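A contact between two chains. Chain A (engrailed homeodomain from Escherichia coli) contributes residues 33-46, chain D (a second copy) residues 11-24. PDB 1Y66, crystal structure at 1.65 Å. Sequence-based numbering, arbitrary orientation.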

ATOM      1  N   LYS A  33       0.707   9.031  -7.519  1.00 17.83           N
ATOM      2  CA  LYS A  33      -0.553   9.777  -7.263  1.00 17.78           C
ATOM      3  C   LYS A  33      -0.430  10.642  -5.998  1.00 20.31           C
ATOM      4  O   LYS A  33      -0.935  11.768  -5.977  1.00 23.18           O
ATOM      5  CB  LYS A  33      -1.737   8.846  -7.133  1.00 17.60           C
ATOM      6  CG  LYS A  33      -2.138   8.202  -8.426  1.00 15.46           C
ATOM      7  CD  LYS A  33      -3.208   7.191  -8.135  1.00 18.99           C
ATOM      8  CE  LYS A  33      -3.824   6.719  -9.466  1.00 19.14           C
ATOM      9  NZ  LYS A  33      -4.981   5.817  -9.322  1.00 24.25           N
ATOM     10  N   LEU A  34       0.205  10.109  -4.957  1.00 21.32           N
ATOM     11  CA  LEU A  34       0.493  10.915  -3.758  1.00 23.09           C
ATOM     12  C   LEU A  34       1.377  12.100  -4.075  1.00 24.26           C
ATOM     13  O   LEU A  34       1.170  13.203  -3.511  1.00 26.09           O
ATOM     14  CB  LEU A  34       1.109  10.085  -2.645  1.00 23.35           C
ATOM     15  CG  LEU A  34       0.229   8.973  -2.149  1.00 25.88           C
ATOM     16  CD1 LEU A  34       1.094   8.020  -1.279  1.00 28.21           C
ATOM     17  CD2 LEU A  34      -1.071   9.368  -1.456  1.00 29.14           C
ATOM     18  N   GLY A  35       2.387  11.890  -4.915  1.00 25.09           N
ATOM     19  CA  GLY A  35       3.285  12.934  -5.411  1.00 27.23           C
ATOM     20  C   GLY A  35       2.501  14.073  -6.010  1.00 27.98           C
ATOM     21  O   GLY A  35       2.741  15.254  -5.709  1.00 28.37           O
ATOM     22  N   LEU A  36       1.527  13.725  -6.845  1.00 27.21           N
ATOM     23  CA  LEU A  36       0.650  14.740  -7.463  1.00 27.20           C
ATOM     24  C   LEU A  36      -0.224  15.502  -6.457  1.00 27.34           C
ATOM     25  O   LEU A  36      -0.400  16.721  -6.571  1.00 28.20           O
ATOM     26  CB  LEU A  36      -0.153  14.082  -8.592  1.00 26.82           C
ATOM     27  CG  LEU A  36       0.723  13.549  -9.761  1.00 26.79           C
ATOM     28  CD1 LEU A  36      -0.075  12.633 -10.733  1.00 27.98           C
ATOM     29  CD2 LEU A  36       1.413  14.670 -10.537  1.00 30.43           C
ATOM     30  N   ASN A  37      -0.748  14.806  -5.457  1.00 27.08           N
ATOM     31  CA  ASN A  37      -1.632  15.419  -4.477  1.00 27.15           C
ATOM     32  C   ASN A  37      -0.800  16.396  -3.640  1.00 27.87           C
ATOM     33  O   ASN A  37      -1.268  17.501  -3.266  1.00 26.74           O
ATOM     34  CB  ASN A  37      -2.263  14.361  -3.581  1.00 27.34           C
ATOM     35  CG  ASN A  37      -3.426  14.924  -2.750  1.00 27.90           C
ATOM     36  OD1 ASN A  37      -4.195  15.765  -3.234  1.00 31.01           O
ATOM     37  ND2 ASN A  37      -3.547  14.472  -1.481  1.00 26.63           N
ATOM     38  N   GLN A  38       0.426  15.979  -3.351  1.00 27.71           N
ATOM     39  CA  GLN A  38       1.377  16.813  -2.595  1.00 30.21           C
ATOM     40  C   GLN A  38       1.780  18.059  -3.423  1.00 31.45           C
ATOM     41  O   GLN A  38       1.834  19.177  -2.861  1.00 31.07           O
ATOM     42  CB  GLN A  38       2.596  15.972  -2.141  1.00 31.40           C
ATOM     43  CG  GLN A  38       3.469  16.627  -1.014  1.00 31.99           C
ATOM     44  CD  GLN A  38       2.863  16.522   0.379  1.00 35.32           C
ATOM     45  OE1 GLN A  38       1.915  15.761   0.605  1.00 36.04           O
ATOM     46  NE2 GLN A  38       3.432  17.282   1.341  1.00 37.22           N
ATOM     47  N   GLN A  39       2.023  17.906  -4.735  1.00 31.63           N
ATOM     48  CA  GLN A  39       2.385  19.046  -5.587  1.00 33.51           C
ATOM     49  C   GLN A  39       1.252  20.046  -5.569  1.00 31.97           C
ATOM     50  O   GLN A  39       1.500  21.259  -5.570  1.00 32.88           O
ATOM     51  CB  GLN A  39       2.681  18.658  -7.045  1.00 34.41           C
ATOM     52  CG  GLN A  39       4.026  18.007  -7.318  1.00 37.12           C
ATOM     53  CD  GLN A  39       4.109  17.386  -8.729  1.00 37.76           C
ATOM     54  OE1 GLN A  39       3.549  17.913  -9.725  1.00 42.15           O
ATOM     55  NE2 GLN A  39       4.828  16.277  -8.825  1.00 42.05           N
ATOM     56  N   ALA A  40       0.022  19.542  -5.511  1.00 29.58           N
ATOM     57  CA  ALA A  40      -1.166  20.395  -5.592  1.00 27.63           C
ATOM     58  C   ALA A  40      -1.324  21.267  -4.320  1.00 27.01           C
ATOM     59  O   ALA A  40      -1.701  22.450  -4.377  1.00 25.96           O
ATOM     60  CB  ALA A  40      -2.408  19.512  -5.806  1.00 28.69           C
ATOM     61  N   ILE A  41      -1.077  20.683  -3.151  1.00 26.70           N
ATOM     62  CA  ILE A  41      -1.307  21.432  -1.907  1.00 26.67           C
ATOM     63  C   ILE A  41      -0.132  22.416  -1.769  1.00 27.72           C
ATOM     64  O   ILE A  41      -0.307  23.520  -1.232  1.00 27.89           O
ATOM     65  CB  ILE A  41      -1.482  20.489  -0.665  1.00 28.67           C
ATOM     66  CG1 ILE A  41      -1.965  21.234   0.589  1.00 29.07           C
ATOM     67  CG2 ILE A  41      -0.172  19.808  -0.325  1.00 29.74           C
ATOM     68  CD1 ILE A  41      -3.181  22.054   0.458  1.00 31.40           C
ATOM     69  N   GLU A  42       1.053  22.026  -2.273  1.00 28.05           N
ATOM     70  CA  GLU A  42       2.203  22.991  -2.285  1.00 29.53           C
ATOM     71  C   GLU A  42       1.911  24.211  -3.152  1.00 29.39           C
ATOM     72  O   GLU A  42       2.190  25.390  -2.749  1.00 30.30           O
ATOM     73  CB  GLU A  42       3.500  22.325  -2.728  1.00 30.24           C
ATOM     74  CG  GLU A  42       4.044  21.408  -1.670  1.00 33.89           C
ATOM     75  CD  GLU A  42       5.240  20.623  -2.174  1.00 38.65           C
ATOM     76  OE1 GLU A  42       5.687  20.867  -3.334  1.00 41.40           O
ATOM     77  OE2 GLU A  42       5.718  19.753  -1.416  1.00 42.32           O
ATOM     78  N   GLN A  43       1.363  23.954  -4.335  1.00 28.52           N
ATOM     79  CA  GLN A  43       0.941  25.023  -5.264  1.00 28.88           C
ATOM     80  C   GLN A  43      -0.107  25.945  -4.602  1.00 28.92           C
ATOM     81  O   GLN A  43      -0.024  27.180  -4.695  1.00 29.87           O
ATOM     82  CB  GLN A  43       0.350  24.432  -6.535  1.00 29.71           C
ATOM     83  N   PHE A  44      -1.060  25.360  -3.889  1.00 27.62           N
ATOM     84  CA  PHE A  44      -2.027  26.185  -3.170  1.00 26.94           C
ATOM     85  C   PHE A  44      -1.374  27.102  -2.146  1.00 28.66           C
ATOM     86  O   PHE A  44      -1.658  28.325  -2.093  1.00 28.88           O
ATOM     87  CB  PHE A  44      -3.092  25.329  -2.461  1.00 27.62           C
ATOM     88  CG  PHE A  44      -3.876  26.113  -1.443  1.00 27.73           C
ATOM     89  CD1 PHE A  44      -4.821  27.042  -1.860  1.00 31.14           C
ATOM     90  CD2 PHE A  44      -3.619  25.947  -0.075  1.00 30.59           C
ATOM     91  CE1 PHE A  44      -5.535  27.819  -0.909  1.00 31.60           C
ATOM     92  CE2 PHE A  44      -4.310  26.716   0.890  1.00 32.79           C
ATOM     93  CZ  PHE A  44      -5.280  27.640   0.470  1.00 31.98           C
ATOM     94  N   PHE A  45      -0.454  26.549  -1.366  1.00 29.49           N
ATOM     95  CA  PHE A  45       0.229  27.377  -0.368  1.00 32.12           C
ATOM     96  C   PHE A  45       0.917  28.554  -1.051  1.00 33.27           C
ATOM     97  O   PHE A  45       0.776  29.686  -0.592  1.00 33.94           O
ATOM     98  CB  PHE A  45       1.239  26.595   0.450  1.00 33.63           C
ATOM     99  CG  PHE A  45       0.630  25.655   1.462  1.00 35.64           C
ATOM    100  CD1 PHE A  45      -0.633  25.892   2.029  1.00 38.99           C
ATOM    101  CD2 PHE A  45       1.351  24.542   1.887  1.00 37.00           C
ATOM    102  CE1 PHE A  45      -1.177  25.008   2.995  1.00 39.04           C
ATOM    103  CE2 PHE A  45       0.819  23.666   2.856  1.00 37.94           C
ATOM    104  CZ  PHE A  45      -0.433  23.899   3.407  1.00 37.02           C
ATOM    105  N   ARG A  46       1.630  28.306  -2.142  1.00 34.01           N
ATOM    106  CA  ARG A  46       2.272  29.413  -2.869  1.00 36.14           C
ATOM    107  C   ARG A  46       1.255  30.435  -3.348  1.00 36.77           C
ATOM    108  O   ARG A  46       1.442  31.639  -3.130  1.00 37.05           O
ATOM    109  CB  ARG A  46       3.113  28.912  -4.034  1.00 36.16           C
ATOM    110  CG  ARG A  46       4.290  28.111  -3.542  1.00 39.77           C
ATOM    111  CD  ARG A  46       5.187  27.656  -4.660  1.00 43.02           C
ATOM    112  NE  ARG A  46       5.510  26.256  -4.421  1.00 46.31           N
ATOM    113  CZ  ARG A  46       5.163  25.264  -5.226  1.00 46.35           C
ATOM    114  NH1 ARG A  46       4.514  25.512  -6.359  1.00 46.15           N
ATOM    115  NH2 ARG A  46       5.473  24.022  -4.893  1.00 48.06           N
TER
ATOM    116  N   LYS D  11       2.203  26.296  11.131  1.00 37.76           N
ATOM    117  CA  LYS D  11       1.608  25.073  11.681  1.00 36.45           C
ATOM    118  C   LYS D  11       0.972  24.266  10.539  1.00 36.30           C
ATOM    119  O   LYS D  11       1.075  23.030  10.492  1.00 34.90           O
ATOM    120  CB  LYS D  11       0.542  25.395  12.739  1.00 36.28           C
ATOM    121  CG  LYS D  11       1.097  25.718  14.123  1.00 36.64           C
ATOM    122  CD  LYS D  11       1.782  24.511  14.788  1.00 36.98           C
ATOM    123  CE  LYS D  11       2.560  24.928  16.052  1.00 37.81           C
ATOM    124  NZ  LYS D  11       3.447  23.828  16.521  1.00 37.35           N
ATOM    125  N   LEU D  12       0.352  24.969   9.609  1.00 35.85           N
ATOM    126  CA  LEU D  12      -0.303  24.290   8.500  1.00 35.65           C
ATOM    127  C   LEU D  12       0.734  23.599   7.598  1.00 35.10           C
ATOM    128  O   LEU D  12       0.553  22.414   7.226  1.00 35.10           O
ATOM    129  CB  LEU D  12      -1.222  25.273   7.753  1.00 36.60           C
ATOM    130  CG  LEU D  12      -1.010  25.970   6.403  1.00 40.48           C
ATOM    131  CD1 LEU D  12      -1.786  27.290   6.377  1.00 43.39           C
ATOM    132  CD2 LEU D  12       0.413  26.263   6.033  1.00 44.18           C
ATOM    133  N   LYS D  13       1.839  24.290   7.305  1.00 33.85           N
ATOM    134  CA  LYS D  13       2.932  23.731   6.492  1.00 33.75           C
ATOM    135  C   LYS D  13       3.599  22.553   7.190  1.00 33.43           C
ATOM    136  O   LYS D  13       3.959  21.573   6.553  1.00 33.50           O
ATOM    137  CB  LYS D  13       3.998  24.778   6.141  1.00 34.01           C
ATOM    138  CG  LYS D  13       3.661  25.672   4.921  1.00 34.88           C
ATOM    139  CD  LYS D  13       4.816  26.625   4.596  1.00 36.27           C
ATOM    140  CE  LYS D  13       5.811  26.012   3.610  1.00 40.90           C
ATOM    141  NZ  LYS D  13       6.628  24.874   4.165  1.00 44.78           N
ATOM    142  N   GLU D  14       3.774  22.655   8.503  1.00 32.72           N
ATOM    143  CA  GLU D  14       4.318  21.530   9.261  1.00 32.34           C
ATOM    144  C   GLU D  14       3.367  20.326   9.306  1.00 31.94           C
ATOM    145  O   GLU D  14       3.833  19.174   9.244  1.00 31.61           O
ATOM    146  CB  GLU D  14       4.695  21.980  10.685  1.00 32.93           C
ATOM    147  CG  GLU D  14       5.318  20.880  11.560  1.00 35.40           C
ATOM    148  CD  GLU D  14       6.622  20.301  11.021  1.00 38.09           C
ATOM    149  OE1 GLU D  14       7.200  20.836  10.044  1.00 39.16           O
ATOM    150  OE2 GLU D  14       7.083  19.288  11.600  1.00 40.38           O
ATOM    151  N   PHE D  15       2.064  20.571   9.451  1.00 30.03           N
ATOM    152  CA  PHE D  15       1.069  19.504   9.386  1.00 29.84           C
ATOM    153  C   PHE D  15       1.230  18.728   8.075  1.00 28.91           C
ATOM    154  O   PHE D  15       1.205  17.462   8.034  1.00 27.40           O
ATOM    155  CB  PHE D  15      -0.361  20.067   9.491  1.00 30.09           C
ATOM    156  CG  PHE D  15      -1.447  19.067   9.073  1.00 29.86           C
ATOM    157  CD1 PHE D  15      -1.854  18.067   9.955  1.00 29.63           C
ATOM    158  CD2 PHE D  15      -2.021  19.125   7.793  1.00 30.22           C
ATOM    159  CE1 PHE D  15      -2.852  17.120   9.591  1.00 31.66           C
ATOM    160  CE2 PHE D  15      -3.009  18.179   7.408  1.00 30.40           C
ATOM    161  CZ  PHE D  15      -3.437  17.203   8.304  1.00 30.67           C
ATOM    162  N   VAL D  16       1.357  19.463   6.982  1.00 29.15           N
ATOM    163  CA  VAL D  16       1.441  18.808   5.669  1.00 28.71           C
ATOM    164  C   VAL D  16       2.776  18.032   5.562  1.00 28.78           C
ATOM    165  O   VAL D  16       2.804  16.876   5.103  1.00 28.24           O
ATOM    166  CB  VAL D  16       1.251  19.861   4.514  1.00 29.29           C
ATOM    167  CG1 VAL D  16       1.703  19.322   3.212  1.00 30.25           C
ATOM    168  CG2 VAL D  16      -0.209  20.283   4.454  1.00 28.14           C
ATOM    169  N   ARG D  17       3.866  18.630   6.042  1.00 28.15           N
ATOM    170  CA  ARG D  17       5.178  17.994   5.980  1.00 28.41           C
ATOM    171  C   ARG D  17       5.159  16.707   6.815  1.00 27.81           C
ATOM    172  O   ARG D  17       5.686  15.689   6.383  1.00 30.04           O
ATOM    173  CB  ARG D  17       6.293  18.942   6.498  1.00 28.25           C
ATOM    174  CG  ARG D  17       7.721  18.463   6.197  1.00 29.61           C
ATOM    175  CD  ARG D  17       8.742  19.126   7.143  1.00 31.09           C
ATOM    176  NE  ARG D  17       8.444  18.774   8.529  1.00 35.63           N
ATOM    177  CZ  ARG D  17       8.827  17.644   9.127  1.00 36.82           C
ATOM    178  NH1 ARG D  17       9.560  16.759   8.468  1.00 36.64           N
ATOM    179  NH2 ARG D  17       8.474  17.404  10.389  1.00 35.45           N
ATOM    180  N   ARG D  18       4.544  16.737   7.989  1.00 27.26           N
ATOM    181  CA  ARG D  18       4.502  15.545   8.846  1.00 26.15           C
ATOM    182  C   ARG D  18       3.605  14.476   8.172  1.00 25.89           C
ATOM    183  O   ARG D  18       3.922  13.276   8.220  1.00 25.11           O
ATOM    184  CB  ARG D  18       3.949  15.886  10.214  1.00 28.00           C
ATOM    185  CG  ARG D  18       3.879  14.732  11.203  1.00 33.21           C
ATOM    186  CD  ARG D  18       5.203  14.518  11.928  1.00 38.46           C
ATOM    187  NE  ARG D  18       5.820  13.259  11.518  1.00 41.80           N
ATOM    188  CZ  ARG D  18       5.673  12.118  12.162  1.00 40.89           C
ATOM    189  NH1 ARG D  18       4.903  12.058  13.236  1.00 41.80           N
ATOM    190  NH2 ARG D  18       6.291  11.031  11.725  1.00 43.01           N
ATOM    191  N   HIS D  19       2.490  14.909   7.583  1.00 25.34           N
ATOM    192  CA  HIS D  19       1.584  13.969   6.851  1.00 25.45           C
ATOM    193  C   HIS D  19       2.387  13.221   5.785  1.00 26.19           C
ATOM    194  O   HIS D  19       2.280  11.981   5.651  1.00 25.62           O
ATOM    195  CB  HIS D  19       0.428  14.761   6.224  1.00 25.82           C
ATOM    196  CG  HIS D  19      -0.713  13.917   5.735  1.00 25.14           C
ATOM    197  ND1 HIS D  19      -0.628  13.152   4.586  1.00 28.22           N
ATOM    198  CD2 HIS D  19      -1.971  13.733   6.219  1.00 23.39           C
ATOM    199  CE1 HIS D  19      -1.774  12.526   4.395  1.00 28.20           C
ATOM    200  NE2 HIS D  19      -2.616  12.863   5.355  1.00 23.77           N
ATOM    201  N   GLN D  20       3.221  13.949   5.040  1.00 26.70           N
ATOM    202  CA  GLN D  20       4.070  13.392   3.973  1.00 28.14           C
ATOM    203  C   GLN D  20       5.166  12.437   4.508  1.00 26.85           C
ATOM    204  O   GLN D  20       5.444  11.367   3.930  1.00 26.18           O
ATOM    205  CB  GLN D  20       4.667  14.562   3.149  1.00 29.58           C
ATOM    206  CG  GLN D  20       5.981  14.291   2.392  1.00 34.80           C
ATOM    207  CD  GLN D  20       5.781  13.655   1.046  1.00 41.51           C
ATOM    208  OE1 GLN D  20       5.640  12.433   0.937  1.00 47.37           O
ATOM    209  NE2 GLN D  20       5.794  14.477  -0.011  1.00 45.33           N
ATOM    210  N   GLU D  21       5.768  12.819   5.638  1.00 25.03           N
ATOM    211  CA  GLU D  21       6.807  12.036   6.265  1.00 24.42           C
ATOM    212  C   GLU D  21       6.181  10.716   6.754  1.00 23.06           C
ATOM    213  O   GLU D  21       6.770   9.634   6.561  1.00 22.54           O
ATOM    214  CB  GLU D  21       7.370  12.847   7.451  1.00 25.23           C
ATOM    215  CG  GLU D  21       8.543  12.193   8.124  1.00 28.53           C
ATOM    216  CD  GLU D  21       9.151  13.116   9.154  1.00 31.00           C
ATOM    217  OE1 GLU D  21       8.506  13.411  10.179  1.00 30.31           O
ATOM    218  OE2 GLU D  21      10.285  13.552   8.897  1.00 34.09           O
ATOM    219  N   ILE D  22       5.019  10.803   7.403  1.00 22.34           N
ATOM    220  CA  ILE D  22       4.315   9.590   7.856  1.00 20.73           C
ATOM    221  C   ILE D  22       4.063   8.667   6.659  1.00 21.56           C
ATOM    222  O   ILE D  22       4.329   7.440   6.697  1.00 21.22           O
ATOM    223  CB  ILE D  22       3.000   9.928   8.567  1.00 20.68           C
ATOM    224  CG1 ILE D  22       3.318  10.615   9.890  1.00 19.73           C
ATOM    225  CG2 ILE D  22       2.203   8.668   8.872  1.00 20.33           C
ATOM    226  CD1 ILE D  22       2.133  11.390  10.499  1.00 23.48           C
ATOM    227  N   THR D  23       3.533   9.265   5.598  1.00 20.56           N
ATOM    228  CA  THR D  23       3.263   8.493   4.348  1.00 22.27           C
ATOM    229  C   THR D  23       4.510   7.829   3.786  1.00 21.33           C
ATOM    230  O   THR D  23       4.520   6.593   3.512  1.00 21.91           O
ATOM    231  CB  THR D  23       2.505   9.413   3.332  1.00 21.84           C
ATOM    232  OG1 THR D  23       1.311   9.871   3.986  1.00 25.92           O
ATOM    233  CG2 THR D  23       2.108   8.563   2.100  1.00 25.09           C
ATOM    234  N   GLN D  24       5.611   8.569   3.714  1.00 22.04           N
ATOM    235  CA  GLN D  24       6.876   8.064   3.168  1.00 23.67           C
ATOM    236  C   GLN D  24       7.448   6.920   4.010  1.00 21.79           C
ATOM    237  O   GLN D  24       7.802   5.868   3.500  1.00 21.23           O
ATOM    238  CB  GLN D  24       7.926   9.149   3.035  1.00 25.19           C
ATOM    239  CG  GLN D  24       8.909   8.833   1.932  1.00 32.98           C
ATOM    240  CD  GLN D  24       8.376   9.235   0.538  1.00 39.63           C
ATOM    241  OE1 GLN D  24       7.567   8.518  -0.102  1.00 39.99           O
ATOM    242  NE2 GLN D  24       8.820  10.393   0.070  1.00 42.70           N
TER

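Two antiparallel helices from two copies of the protein pack mainly through apolar side chains, with glutamine side chains, amides included, filling in beside them, and with no hydrogen bond or salt bridge passing between them. Their axes run at 171° and come no closer than 11.7 Å, a wide spacing that leaves side chains, not backbones, to fill the gap; the two stretches together bury 424 Å². The register pairs Phe45(A) with Lys13(D), Ile41(A) with Val16(D) and Gln38(A) with Gln20(D), steps of three or four residues that keep one face of each helix turned to the other.

Phe45(A) gives up the most surface. Its CA-to-CB bond points toward chain D, and with chi1 in the m well its ring lies among Leu12(D), Lys13(D) and Val16(D). Leu12(D) covers one face of the ring: CD2 of Leu12(D) sits 3.9 Å from the centroid of the Phe45(A) ring, 24° off the normal, a CH-pi contact, while CG of Leu12(D) is 3.5 Å from CE1 of Phe45(A). Leu12(D) adopts an off-rotamer chi1 of 104° in this position. Val16(D) meets the ring at its edge, CG2 lying 3.8 Å from CZ of Phe45(A). Lys13(D) adds its aliphatic stem, CG being 4.0 Å from CD2 of Phe45(A), so that a long charged residue can border an aromatic ring while its NZ extends beyond it.

Val16(D), buried and compact, links the ring to the next turns of chain A. Its other methyl, CG1, lies 4.0 Å from CG2 of Ile41(A), one branched side chain against another, and 3.3 Å from NE2 of Gln38(A). Gln38(A), t at chi1 and p at chi2, thus lays its amide against a methyl. CG of Gln38(A) in turn lies 3.3 Å from NE2 of Gln20(D), again a packing contact; the two long glutamine side chains fill this part of the interface without bonding to each other.

At the far end, CD1 of Leu34(A) rests 3.6 Å from CG2 of Thr23(D). The threonine suits this place because its methyl can face the leucine while OG1 is hydrogen-bonded elsewhere in the structure.

Some charged groups pair within their own helix. Arg17(D), whose end leads away from chain A, donates from NE to OE1 of Glu14(D) at 2.8 Å and from NH2 to OE2 of Glu14(D) at 2.6 Å, a nearly straight two-pronged salt bridge.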